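Local coordinates for protein putative prolyl-tRNA synthetase (Leishmania major, PDB 5XIL) that probably joins L-proline to its cognate tRNA at the expense of ATP, releasing AMP and diphosphate, as prolyl-tRNA synthetases do, at residues 184-187 against 193-196. Residues are numbered along the deposited sequence; the frame is centred on the assembly and turned at random.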
loop_
_atom_site.group_PDB
_atom_site.type_symbol
_atom_site.label_atom_id
_atom_site.label_comp_id
_atom_site.label_asym_id
_atom_site.label_seq_id
_atom_site.Cartn_x
_atom_site.Cartn_y
_atom_site.Cartn_z
ATOM N N SER A 184 7.333 14.449 9.634
ATOM C CA SER A 184 7.297 13.258 10.482
ATOM C C SER A 184 7.844 12.030 9.787
ATOM O O SER A 184 8.524 11.225 10.397
ATOM C CB SER A 184 5.923 12.951 10.995
ATOM O OG SER A 184 5.440 14.073 11.671
ATOM N N VAL A 185 7.540 11.856 8.526
ATOM C CA VAL A 185 8.249 10.848 7.701
ATOM C C VAL A 185 9.753 10.884 7.865
ATOM O O VAL A 185 10.374 9.878 8.262
ATOM C CB VAL A 185 7.846 10.858 6.206
ATOM C CG1 VAL A 185 8.704 9.900 5.390
ATOM C CG2 VAL A 185 6.386 10.477 6.079
ATOM N N TYR A 186 10.354 12.032 7.587
ATOM C CA TYR A 186 11.781 12.162 7.651
ATOM C C TYR A 186 12.296 11.964 9.079
ATOM O O TYR A 186 13.189 11.150 9.301
ATOM C CB TYR A 186 12.209 13.560 7.182
ATOM C CG TYR A 186 12.298 13.612 5.668
ATOM C CD1 TYR A 186 13.376 13.012 5.026
ATOM C CD2 TYR A 186 11.336 14.201 4.875
ATOM C CE1 TYR A 186 13.518 13.013 3.667
ATOM C CE2 TYR A 186 11.440 14.224 3.482
ATOM C CZ TYR A 186 12.576 13.691 2.875
ATOM O OH TYR A 186 12.768 13.579 1.503
ATOM N N GLU A 187 11.653 12.621 10.015
ATOM C CA GLU A 187 12.154 12.620 11.397
ATOM C C GLU A 187 11.919 11.278 12.153
ATOM O O GLU A 187 12.869 10.713 12.769
ATOM C CB GLU A 187 11.567 13.790 12.197
ATOM C CG GLU A 187 12.018 15.167 11.786
ATOM C CD GLU A 187 11.205 16.306 12.402
ATOM O OE1 GLU A 187 10.090 16.086 12.814
ATOM O OE2 GLU A 187 11.648 17.478 12.387
ATOM N N PRO A 193 16.791 14.995 9.865
ATOM C CA PRO A 193 16.249 16.238 10.280
ATOM C C PRO A 193 15.890 17.105 9.063
ATOM O O PRO A 193 16.501 16.976 8.014
ATOM C CB PRO A 193 17.389 16.874 11.053
ATOM C CG PRO A 193 18.624 16.388 10.357
ATOM C CD PRO A 193 18.254 14.949 9.988
ATOM N N VAL A 194 14.969 18.020 9.289
ATOM C CA VAL A 194 14.477 18.837 8.207
ATOM C C VAL A 194 14.373 20.275 8.675
ATOM O O VAL A 194 14.225 20.529 9.909
ATOM C CB VAL A 194 13.099 18.358 7.679
ATOM C CG1 VAL A 194 13.167 16.955 7.209
ATOM C CG2 VAL A 194 11.986 18.540 8.699
ATOM N N VAL A 195 14.321 21.187 7.709
ATOM C CA VAL A 195 13.884 22.583 7.946
ATOM C C VAL A 195 12.504 22.837 7.341
ATOM O O VAL A 195 12.365 22.824 6.135
ATOM C CB VAL A 195 14.929 23.622 7.392
ATOM C CG1 VAL A 195 14.425 25.049 7.572
ATOM C CG2 VAL A 195 16.219 23.455 8.178
ATOM N N ARG A 196 11.479 23.000 8.168
ATOM C CA ARG A 196 10.138 23.367 7.667
ATOM C C ARG A 196 10.178 24.812 7.302
ATOM O O ARG A 196 10.601 25.645 8.108
ATOM C CB ARG A 196 9.112 23.174 8.793
ATOM C CG ARG A 196 8.942 21.748 9.291
ATOM C CD ARG A 196 8.418 21.793 10.725
ATOM N NE ARG A 196 8.064 20.491 11.293
ATOM C CZ ARG A 196 8.895 19.616 11.795
ATOM N NH1 ARG A 196 10.171 19.841 11.773
ATOM N NH2 ARG A 196 8.399 18.522 12.391
HETATM O O HOH W 1 14.258 18.034 12.216
#
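With chi1 at -68°, Glu187 holds CG anti to its carbonyl carbon and runs out extended to its carboxylate; Arg196, its own CG set the same way and its chain stretched as far as NE, approaches it head-on from the strand. The guanidinium offers its two terminal nitrogens, each to its own oxygen: NH1 of Arg196 donates to Glu187 OE2 at 2.9 Å, and NH2 of Arg196 to Glu187 OE1 at 3.0 Å. Neither bond is quite straight, both being near 155°. Each reaches its oxygen from the syn side but well off the carboxylate plane, because the two flat groups are turned 47° against each other; this is a twisted bidentate salt bridge. Two bonds fix how the carboxylate sits, and NE of Arg196 adds a salt bridge to Glu180, two turns earlier on the same helix, so the arginine spans two acids.

OE2 of Glu187 has a further partner, a water that donates to it at 2.7 Å and accepts from Val194 N at 3.0 Å, tying the carboxylate to the backbone of Val194. Beside the salt bridge the contact is apolar. CG1 of Val194 presses on Tyr186 CB at 3.5 Å and meets the root of the ring obliquely, while the Tyr186 hydroxyl hydrogen-bonds to the carbonyl of Gly227. CG2 of Val194 lies 3.9 Å from Glu187 OE2, and Val214 and Thr216 of the neighbouring strand also touch this valine.

The whole is a short helix-to-strand connection: the end of helix 168-189 turns back within a few residues into strand 195-198, which runs antiparallel to both 210-218 and 475-480; both segments belong to the class II aminoacyl-tRNA synthetase catalytic core.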